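Local coordinates for protein computational Design of Enzyme (PDB 3TP4) that is a computationally designed enzyme, probably meant to present an activated nucleophile from a catalytic triad on a TIM-barrel scaffold of the glycosyl hydrolase family 26 type, at residues P380-V386 with T461-A467; L33-T39 with P64-S70; D55-V59 with V332-G336; W69-E75 with N90-F94. Residue numbers count along the deposited sequence, not the author numbering.

Contact 1. Residues P380-V386 with T461-A467; sequences PADGARV and TNEVAAA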
# COMPACT_ATOMS: atom_id res chain seq x y z
N PRO A 380 -4.28 23.99 -2.31
CA PRO A 380 -3.31 23.41 -3.24
C PRO A 380 -2.27 22.56 -2.51
O PRO A 380 -1.79 22.96 -1.45
CB PRO A 380 -2.64 24.65 -3.85
CG PRO A 380 -2.75 25.68 -2.80
CD PRO A 380 -4.05 25.43 -2.08
N ALA A 381 -1.94 21.40 -3.06
CA ALA A 381 -1.00 20.48 -2.42
C ALA A 381 0.40 21.10 -2.32
O ALA A 381 0.75 21.97 -3.10
CB ALA A 381 -0.93 19.20 -3.20
N ASP A 382 1.19 20.64 -1.35
CA ASP A 382 2.54 21.16 -1.16
C ASP A 382 3.34 20.96 -2.44
O ASP A 382 3.37 19.87 -3.00
CB ASP A 382 3.22 20.48 0.03
CG ASP A 382 4.55 21.16 0.42
OD1 ASP A 382 5.53 20.46 0.72
OD2 ASP A 382 4.60 22.40 0.45
N GLY A 383 3.99 22.02 -2.90
CA GLY A 383 4.84 21.94 -4.08
C GLY A 383 4.07 22.02 -5.39
O GLY A 383 4.67 21.96 -6.46
N ALA A 384 2.75 22.16 -5.32
CA ALA A 384 1.93 22.24 -6.53
C ALA A 384 1.99 23.64 -7.15
O ALA A 384 2.55 24.56 -6.56
CB ALA A 384 0.49 21.87 -6.21
N ARG A 385 1.42 23.79 -8.34
CA ARG A 385 1.31 25.09 -8.99
C ARG A 385 -0.15 25.41 -9.32
O ARG A 385 -0.82 24.65 -10.02
CB ARG A 385 2.16 25.13 -10.26
CG ARG A 385 2.10 26.45 -11.01
CD ARG A 385 2.96 26.42 -12.27
NE ARG A 385 4.36 26.14 -11.97
CZ ARG A 385 5.27 27.08 -11.72
NH1 ARG A 385 4.94 28.36 -11.74
NH2 ARG A 385 6.52 26.73 -11.45
N VAL A 386 -0.65 26.54 -8.82
CA VAL A 386 -2.04 26.92 -9.02
C VAL A 386 -2.24 27.60 -10.38
O VAL A 386 -1.54 28.55 -10.71
CB VAL A 386 -2.54 27.84 -7.88
CG1 VAL A 386 -1.43 28.75 -7.41
CG2 VAL A 386 -3.76 28.65 -8.34
N THR A 461 1.83 24.04 6.88
CA THR A 461 2.21 24.97 5.83
C THR A 461 2.53 24.25 4.52
O THR A 461 3.33 23.31 4.50
CB THR A 461 3.43 25.82 6.23
OG1 THR A 461 3.11 26.59 7.39
CG2 THR A 461 3.82 26.77 5.11
N ASN A 462 1.87 24.66 3.44
CA ASN A 462 2.22 24.20 2.11
C ASN A 462 2.92 25.31 1.34
O ASN A 462 2.54 26.48 1.43
CB ASN A 462 0.97 23.76 1.31
CG ASN A 462 0.44 22.42 1.74
OD1 ASN A 462 0.88 21.85 2.75
ND2 ASN A 462 -0.54 21.91 0.99
N GLU A 463 3.93 24.94 0.57
CA GLU A 463 4.64 25.90 -0.27
C GLU A 463 4.26 25.67 -1.73
O GLU A 463 4.46 24.59 -2.26
CB GLU A 463 6.15 25.77 -0.07
CG GLU A 463 6.94 26.99 -0.52
CD GLU A 463 8.26 27.13 0.22
OE1 GLU A 463 8.71 26.15 0.85
OE2 GLU A 463 8.84 28.23 0.17
N VAL A 464 3.67 26.68 -2.36
CA VAL A 464 3.15 26.49 -3.71
C VAL A 464 3.56 27.62 -4.66
O VAL A 464 4.02 28.67 -4.24
CB VAL A 464 1.61 26.38 -3.72
CG1 VAL A 464 1.13 25.30 -2.74
CG2 VAL A 464 0.99 27.70 -3.37
N ALA A 465 3.39 27.39 -5.96
CA ALA A 465 3.72 28.43 -6.93
C ALA A 465 2.45 28.89 -7.62
O ALA A 465 1.51 28.12 -7.77
CB ALA A 465 4.72 27.90 -7.95
N ALA A 466 2.41 30.16 -8.02
CA ALA A 466 1.30 30.65 -8.84
C ALA A 466 1.78 30.94 -10.25
O ALA A 466 2.86 31.50 -10.44
CB ALA A 466 0.67 31.88 -8.22
N ALA A 467 0.97 30.55 -11.23
CA ALA A 467 1.32 30.77 -12.63
C ALA A 467 1.35 32.26 -12.97
O ALA A 467 2.21 33.00 -12.50
CB ALA A 467 0.34 30.03 -13.54
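V386 lays its CG1 over the backbone and methyl of A466, 3.6 Å from A466 CA and 3.9 Å from A466 CB; the small alanine lets this branched residue sit close. On the opposite face of the sheet R385 and A465 are paired, and the R385 guanidinium passes above the methyl, with R385 NH1 3.8 Å from A465 CB, so a long, exposed arginine borrows an apolar support. The backbones run parallel here, joined by A465 N to A384 O (3.0 Å), V386 N to A465 O (2.9 Å) and a longer bond from A467 N to V386 O (3.3 Å). This is the edge of the Ig-like domain: having left strand 374-379, the chain crosses over to add the short strand 385-386 beside the last strand, 456-466, much like the A' strand of Ig folds. The chain bends sharply on the way. P380 follows a cis peptide bond, and A381 to A384 form a type II turn, closed by A384 N to A381 O (3.0 Å), whose positive-phi third position is filled by G383. N462 ND2 ties down P380 O at 2.9 Å, while D382 OD2 accepts from E463 N (2.6 Å) and G383 N donates to E463 O (2.7 Å). Beneath the turn, P380 CG meets V464 CG1 at 3.9 Å, and both side chains rest on W433.

Contact 2. Residues L33-T39 with P64-S70; sequences LFGHHGT and PAVFGWS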
# COMPACT_ATOMS: atom_id res chain seq x y z
N LEU A 33 6.44 -14.12 6.55
CA LEU A 33 5.41 -14.77 5.74
C LEU A 33 5.77 -14.65 4.26
O LEU A 33 6.01 -13.55 3.75
CB LEU A 33 4.02 -14.14 5.95
CG LEU A 33 3.34 -13.78 7.28
CD1 LEU A 33 1.86 -14.16 7.26
CD2 LEU A 33 4.01 -14.28 8.52
N PHE A 34 5.78 -15.78 3.56
CA PHE A 34 5.97 -15.75 2.12
C PHE A 34 4.65 -15.44 1.42
O PHE A 34 3.62 -16.06 1.69
CB PHE A 34 6.51 -17.08 1.59
CG PHE A 34 6.50 -17.15 0.09
CD1 PHE A 34 7.40 -16.40 -0.65
CD2 PHE A 34 5.55 -17.93 -0.58
CE1 PHE A 34 7.40 -16.45 -2.04
CE2 PHE A 34 5.53 -17.98 -1.97
CZ PHE A 34 6.45 -17.26 -2.70
N GLY A 35 4.68 -14.48 0.51
CA GLY A 35 3.50 -14.10 -0.26
C GLY A 35 3.68 -14.30 -1.75
O GLY A 35 4.81 -14.27 -2.27
N HIS A 36 2.57 -14.50 -2.45
CA HIS A 36 2.60 -14.70 -3.89
C HIS A 36 1.39 -14.02 -4.51
O HIS A 36 0.27 -14.14 -4.01
CB HIS A 36 2.61 -16.19 -4.23
CG HIS A 36 2.80 -16.48 -5.69
ND1 HIS A 36 2.13 -17.51 -6.33
CD2 HIS A 36 3.59 -15.91 -6.62
CE1 HIS A 36 2.49 -17.54 -7.60
NE2 HIS A 36 3.38 -16.58 -7.80
N HIS A 37 1.63 -13.29 -5.60
CA HIS A 37 0.60 -12.50 -6.28
C HIS A 37 -0.26 -13.37 -7.19
O HIS A 37 0.27 -14.15 -7.99
CB HIS A 37 1.26 -11.38 -7.08
CG HIS A 37 0.37 -10.20 -7.31
ND1 HIS A 37 0.13 -9.25 -6.35
CD2 HIS A 37 -0.35 -9.82 -8.40
CE1 HIS A 37 -0.69 -8.33 -6.83
NE2 HIS A 37 -1.00 -8.66 -8.07
N GLY A 38 -1.57 -13.24 -7.05
CA GLY A 38 -2.53 -13.99 -7.85
C GLY A 38 -2.27 -15.48 -7.74
O GLY A 38 -2.26 -16.20 -8.74
N THR A 39 -2.07 -15.95 -6.51
CA THR A 39 -1.47 -17.26 -6.34
C THR A 39 -2.43 -18.39 -6.69
O THR A 39 -1.99 -19.46 -7.11
CB THR A 39 -0.88 -17.45 -4.92
OG1 THR A 39 -0.01 -18.59 -4.93
CG2 THR A 39 -1.98 -17.65 -3.89
N PRO A 64 0.92 -20.06 0.08
CA PRO A 64 1.67 -18.98 0.73
C PRO A 64 0.91 -18.45 1.93
O PRO A 64 -0.31 -18.63 2.02
CB PRO A 64 1.75 -17.90 -0.35
CG PRO A 64 0.61 -18.20 -1.28
CD PRO A 64 0.41 -19.68 -1.24
N ALA A 65 1.62 -17.81 2.86
CA ALA A 65 0.97 -17.19 4.02
C ALA A 65 0.30 -15.89 3.60
O ALA A 65 -0.67 -15.45 4.23
CB ALA A 65 1.99 -16.92 5.13
N VAL A 66 0.82 -15.26 2.54
CA VAL A 66 0.22 -14.02 2.04
C VAL A 66 -0.27 -14.21 0.59
O VAL A 66 0.48 -14.68 -0.26
CB VAL A 66 1.21 -12.84 2.14
CG1 VAL A 66 0.76 -11.70 1.23
CG2 VAL A 66 1.33 -12.36 3.62
N PHE A 67 -1.53 -13.88 0.35
CA PHE A 67 -2.12 -13.94 -0.99
C PHE A 67 -2.23 -12.52 -1.51
O PHE A 67 -2.98 -11.71 -0.96
CB PHE A 67 -3.54 -14.54 -0.92
CG PHE A 67 -3.59 -16.04 -0.65
CD1 PHE A 67 -3.02 -16.58 0.49
CD2 PHE A 67 -4.25 -16.89 -1.53
CE1 PHE A 67 -3.09 -17.95 0.75
CE2 PHE A 67 -4.33 -18.27 -1.27
CZ PHE A 67 -3.75 -18.79 -0.14
N GLY A 68 -1.48 -12.19 -2.56
CA GLY A 68 -1.53 -10.84 -3.11
C GLY A 68 -2.47 -10.74 -4.31
O GLY A 68 -2.66 -11.72 -5.03
N TRP A 69 -3.05 -9.56 -4.51
CA TRP A 69 -3.99 -9.31 -5.60
C TRP A 69 -3.90 -7.86 -6.06
O TRP A 69 -3.52 -6.98 -5.29
CB TRP A 69 -5.42 -9.51 -5.12
CG TRP A 69 -5.68 -10.69 -4.32
CD1 TRP A 69 -5.85 -10.74 -2.97
CD2 TRP A 69 -5.87 -12.02 -4.80
NE1 TRP A 69 -6.11 -12.02 -2.58
CE2 TRP A 69 -6.14 -12.83 -3.68
CE3 TRP A 69 -5.83 -12.61 -6.07
CZ2 TRP A 69 -6.36 -14.21 -3.79
CZ3 TRP A 69 -6.06 -13.97 -6.18
CH2 TRP A 69 -6.31 -14.76 -5.05
N SER A 70 -4.25 -7.59 -7.32
CA SER A 70 -4.28 -6.22 -7.82
C SER A 70 -5.72 -5.74 -8.00
O SER A 70 -6.59 -6.54 -8.33
CB SER A 70 -3.56 -6.13 -9.17
OG SER A 70 -2.19 -6.44 -9.04
O HOH W 1 -3.10 -14.25 -4.47
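Where the two parallel strands of L33-T39 and P64-S70 run side by side, glycines make the hollows. G35 lies opposite V66, and any CB on it would collide with V66 CG1, so the valine occupies that gap. G68 does the same for H37, whose ring lies with G68 O over one face and reaches on until H37 NE2 hydrogen-bonds S70 OG at 2.7 Å. With E320 bonded to H37 ND1, this is probably the designed Ser-His-Glu triad. On the other face P64 is the bump: P64 CB sits 3.8 Å from F34 CD2, P64 CG 4.1 Å from H36 CB and 3.7 Å from T39 CG2, which also touches F67 CD2 at 3.4 Å. At the start of the pair, L33 CD1 fits against A65 CB (3.5 Å). Water 1 fills the hollow under the turn at G38-T39, donating to G68 O (2.6 Å) and accepting from T39 N (2.8 Å). The ladder includes H36 N to V66 O and G68 N to H36 O, both 3.0 Å. In the barrel, strand 32-37 is flanked on its other side by strand 318-321 and strand 66-70 by strand 107-113, while helix 55-60 packs on P64 and H36, and helix 87-104 on F67 and W69.

Contact 3. Residues D55-V59 with V332-G336; sequences DVKNV and VPVPG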
# COMPACT_ATOMS: atom_id res chain seq x y z
N ASP A 55 0.46 -22.85 -7.82
CA ASP A 55 1.79 -23.40 -8.09
C ASP A 55 2.60 -23.53 -6.81
O ASP A 55 3.46 -24.40 -6.69
CB ASP A 55 2.58 -22.50 -9.04
CG ASP A 55 2.07 -22.55 -10.47
OD1 ASP A 55 1.25 -23.44 -10.77
OD2 ASP A 55 2.50 -21.71 -11.28
N VAL A 56 2.36 -22.63 -5.86
CA VAL A 56 3.09 -22.64 -4.60
C VAL A 56 2.75 -23.90 -3.81
O VAL A 56 3.63 -24.55 -3.27
CB VAL A 56 2.78 -21.41 -3.74
CG1 VAL A 56 3.48 -21.54 -2.39
CG2 VAL A 56 3.23 -20.15 -4.45
N LYS A 57 1.47 -24.22 -3.75
CA LYS A 57 1.03 -25.45 -3.11
C LYS A 57 1.62 -26.67 -3.83
O LYS A 57 2.12 -27.59 -3.19
CB LYS A 57 -0.51 -25.50 -3.08
CG LYS A 57 -1.13 -26.84 -2.71
CD LYS A 57 -0.80 -27.25 -1.28
CE LYS A 57 -1.46 -28.58 -0.92
NZ LYS A 57 -1.18 -29.00 0.49
N ASN A 58 1.58 -26.67 -5.16
CA ASN A 58 2.08 -27.83 -5.91
C ASN A 58 3.59 -28.03 -5.76
O ASN A 58 4.06 -29.16 -5.70
CB ASN A 58 1.69 -27.78 -7.39
CG ASN A 58 0.18 -27.85 -7.59
OD1 ASN A 58 -0.56 -28.24 -6.69
ND2 ASN A 58 -0.28 -27.45 -8.77
N VAL A 59 4.34 -26.94 -5.71
CA VAL A 59 5.80 -27.07 -5.62
C VAL A 59 6.33 -27.23 -4.20
O VAL A 59 7.33 -27.90 -3.99
CB VAL A 59 6.53 -25.91 -6.32
CG1 VAL A 59 6.08 -25.80 -7.77
CG2 VAL A 59 6.29 -24.62 -5.59
N VAL A 332 7.50 -17.66 -9.20
CA VAL A 332 7.71 -18.88 -8.42
C VAL A 332 8.09 -20.01 -9.37
O VAL A 332 7.34 -20.35 -10.28
CB VAL A 332 6.44 -19.26 -7.63
CG1 VAL A 332 6.56 -20.69 -7.06
CG2 VAL A 332 6.15 -18.23 -6.51
N PRO A 333 9.28 -20.61 -9.17
CA PRO A 333 9.73 -21.71 -10.04
C PRO A 333 8.75 -22.88 -10.06
O PRO A 333 8.08 -23.15 -9.06
CB PRO A 333 11.05 -22.17 -9.39
CG PRO A 333 11.50 -21.02 -8.57
CD PRO A 333 10.26 -20.30 -8.11
N VAL A 334 8.66 -23.56 -11.20
CA VAL A 334 7.81 -24.72 -11.35
C VAL A 334 8.68 -25.83 -11.95
O VAL A 334 9.83 -25.58 -12.30
CB VAL A 334 6.57 -24.41 -12.24
CG1 VAL A 334 5.75 -23.32 -11.59
CG2 VAL A 334 6.99 -24.00 -13.64
N PRO A 335 8.16 -27.07 -12.01
CA PRO A 335 9.03 -28.14 -12.51
C PRO A 335 9.58 -27.75 -13.87
O PRO A 335 8.85 -27.21 -14.71
CB PRO A 335 8.09 -29.33 -12.60
CG PRO A 335 7.06 -29.07 -11.55
CD PRO A 335 6.84 -27.58 -11.60
N GLY A 336 10.86 -27.99 -14.09
CA GLY A 336 11.49 -27.58 -15.33
C GLY A 336 12.37 -26.36 -15.16
O GLY A 336 13.29 -26.16 -15.95
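V332, the first residue of the segment, points its branched side chain at the helix, where V332 CG2 lies 4.1 Å from V56 CG2 and V332 CG1 4.2 Å from V59 CG2. V56 and V59 are three residues apart, so one turn of helix, marked by the bond from V59 N to D55 O (2.9 Å), brings both valines to the same partner. P333 turns its ring away, against L340 and F343 of helix 340-348, and offers its carbonyl instead: P333 O is 3.6 Å from V59 CG1. The next residue, V334, meets both ends of the turn. Its CA is 4.1 Å from V59 CG1, and V334 CG1 is 3.6 Å from D55 OD2. P335 completes the edge of the patch, with P335 CD 4.3 Å from V59 CG1; like P333, it stiffens an extended chain and has no NH to satisfy. The segment belongs to the long loop between strand 318-321 and helix 340-348 of the barrel, which here leans on helix 55-60 of an earlier beta-alpha unit. No hydrogen bond links the two segments, and the buried P333 O finds no partner in the model, so the direct contact is van der Waals, chiefly among V56, V59, V332 and V334, over a modest area, while the D55 carboxylate is satisfied by L44 and T45 and by N324, farther back in the same loop, whose OD1 in turn accepts from V332 N.

Contact 4. Residues W69-E75 with N90-F94; sequences WSTSIIE and NIALF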
# COMPACT_ATOMS: atom_id res chain seq x y z
N TRP A 69 -3.05 -9.56 -4.51
CA TRP A 69 -3.99 -9.31 -5.60
C TRP A 69 -3.90 -7.86 -6.06
O TRP A 69 -3.52 -6.98 -5.29
CB TRP A 69 -5.42 -9.51 -5.12
CG TRP A 69 -5.68 -10.69 -4.32
CD1 TRP A 69 -5.85 -10.74 -2.97
CD2 TRP A 69 -5.87 -12.02 -4.80
NE1 TRP A 69 -6.11 -12.02 -2.58
CE2 TRP A 69 -6.14 -12.83 -3.68
CE3 TRP A 69 -5.83 -12.61 -6.07
CZ2 TRP A 69 -6.36 -14.21 -3.79
CZ3 TRP A 69 -6.06 -13.97 -6.18
CH2 TRP A 69 -6.31 -14.76 -5.05
N SER A 70 -4.25 -7.59 -7.32
CA SER A 70 -4.28 -6.22 -7.82
C SER A 70 -5.72 -5.74 -8.00
O SER A 70 -6.59 -6.54 -8.33
CB SER A 70 -3.56 -6.13 -9.17
OG SER A 70 -2.19 -6.44 -9.04
N THR A 71 -5.98 -4.45 -7.77
CA THR A 71 -7.33 -3.92 -8.00
C THR A 71 -7.70 -4.02 -9.48
O THR A 71 -8.86 -3.93 -9.85
CB THR A 71 -7.46 -2.47 -7.55
OG1 THR A 71 -6.48 -1.67 -8.22
CG2 THR A 71 -7.28 -2.37 -6.04
N SER A 72 -6.67 -4.21 -10.30
CA SER A 72 -6.81 -4.53 -11.72
C SER A 72 -7.88 -5.60 -12.00
O SER A 72 -8.48 -5.64 -13.08
CB SER A 72 -5.46 -5.02 -12.23
OG SER A 72 -5.34 -4.80 -13.62
N ILE A 73 -8.11 -6.48 -11.04
CA ILE A 73 -9.11 -7.53 -11.17
C ILE A 73 -10.51 -6.97 -11.38
O ILE A 73 -11.35 -7.59 -12.04
CB ILE A 73 -9.13 -8.42 -9.93
CG1 ILE A 73 -7.84 -9.26 -9.85
CG2 ILE A 73 -10.35 -9.33 -9.93
CD1 ILE A 73 -7.66 -9.89 -8.52
N ILE A 74 -10.77 -5.82 -10.78
CA ILE A 74 -12.09 -5.19 -10.89
C ILE A 74 -12.33 -4.71 -12.32
O ILE A 74 -13.46 -4.72 -12.81
CB ILE A 74 -12.22 -4.00 -9.92
CG1 ILE A 74 -12.25 -4.50 -8.48
CG2 ILE A 74 -13.46 -3.17 -10.24
CD1 ILE A 74 -11.90 -3.41 -7.46
N GLU A 75 -11.25 -4.30 -12.98
CA GLU A 75 -11.32 -3.79 -14.34
C GLU A 75 -11.43 -4.95 -15.33
O GLU A 75 -11.65 -4.74 -16.52
CB GLU A 75 -10.07 -2.97 -14.65
CG GLU A 75 -9.70 -1.97 -13.57
CD GLU A 75 -8.22 -1.61 -13.59
OE1 GLU A 75 -7.46 -2.27 -14.34
OE2 GLU A 75 -7.81 -0.68 -12.87
N ASN A 90 -17.03 -8.96 -11.30
CA ASN A 90 -15.59 -9.03 -11.10
C ASN A 90 -15.27 -8.82 -9.62
O ASN A 90 -14.38 -9.46 -9.07
CB ASN A 90 -14.85 -8.03 -11.98
CG ASN A 90 -14.56 -8.57 -13.36
OD1 ASN A 90 -14.69 -9.77 -13.61
ND2 ASN A 90 -14.14 -7.69 -14.27
N ILE A 91 -16.03 -7.93 -8.98
CA ILE A 91 -15.86 -7.65 -7.55
C ILE A 91 -16.31 -8.83 -6.69
O ILE A 91 -15.70 -9.12 -5.66
CB ILE A 91 -16.62 -6.37 -7.12
CG1 ILE A 91 -15.89 -5.12 -7.61
CG2 ILE A 91 -16.78 -6.32 -5.60
CD1 ILE A 91 -16.64 -3.84 -7.29
N ALA A 92 -17.37 -9.50 -7.12
CA ALA A 92 -17.86 -10.67 -6.39
C ALA A 92 -16.87 -11.83 -6.49
O ALA A 92 -16.67 -12.57 -5.52
CB ALA A 92 -19.24 -11.09 -6.90
N LEU A 93 -16.26 -11.98 -7.66
CA LEU A 93 -15.21 -12.97 -7.87
C LEU A 93 -13.98 -12.66 -7.00
O LEU A 93 -13.46 -13.53 -6.30
CB LEU A 93 -14.81 -12.99 -9.35
CG LEU A 93 -15.80 -13.63 -10.33
CD1 LEU A 93 -15.37 -13.38 -11.76
CD2 LEU A 93 -15.93 -15.13 -10.07
N PHE A 94 -13.53 -11.41 -7.07
CA PHE A 94 -12.41 -10.92 -6.26
C PHE A 94 -12.69 -11.31 -4.82
O PHE A 94 -11.88 -11.97 -4.17
CB PHE A 94 -12.32 -9.39 -6.41
CG PHE A 94 -10.97 -8.81 -6.06
CD1 PHE A 94 -10.08 -9.50 -5.25
CD2 PHE A 94 -10.61 -7.55 -6.53
CE1 PHE A 94 -8.83 -8.94 -4.92
CE2 PHE A 94 -9.37 -6.99 -6.20
CZ PHE A 94 -8.49 -7.68 -5.40
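After W69 and S70 the chain leaves its strand and coils, residues 71-75 taking helical backbone angles, with bonds that link each residue to the third one on: I73 N to S70 O at 3.1 Å, I74 N to T71 O at 2.8 Å and a weak one from E75 N to S72 O at 3.1 Å. Opposite lies regular helix, in which F94 N bonds N90 O at 2.9 Å. The two backbones come closest at I74 and N90, whose CA atoms are 5.2 Å apart. There N90 ND2 gives a weak hydrogen bond to I74 O (3.4 Å), while N90 OD1 accepts from the backbone of L82, a double role that suits a buried asparagine. The large side chain of F94 fills the space within the bend. I73 CD1 stands 3.9 Å from the centroid of the F94 ring, nearly along the normal, a CH-pi contact; I74 CG1 meets the ring edge, 4.0 Å from F94 CD2. The edge of F94 is also turned toward the five-membered ring of W69 in an offset edge-to-face pair, centroids 5.5 Å apart and planes at 68°. Farther out, I74 CG1 packs on I91 CG1 at 3.8 Å. Such packing of a strand's C-terminal exit on the following helix belongs to the beta-alpha-beta crossover of TIM barrels, whose active sites lie at that end; S70, bonded to H37, is probably the designed nucleophile.

How the contacts relate
From the N terminus, strand 32-37 leads into the loop that contact 2 closes when the chain returns as strand 66-70. Helix 55-60, within that loop, supplies the first half of contact 3, whose second half comes some 270 residues later, so contacts 2 and 3 cross; they also touch, H36 ND1 lying 3.4 Å from V56 CG2. Contact 4 starts at W69 and S70, which it shares with contact 2, closes a short loop onto helix 87-104, and is nested within contact 3. These three join early barrel units to one another and to a late barrel loop. Contact 1 follows in series, its centre about 39 Å from that of contact 2, closing the Ig-like domain.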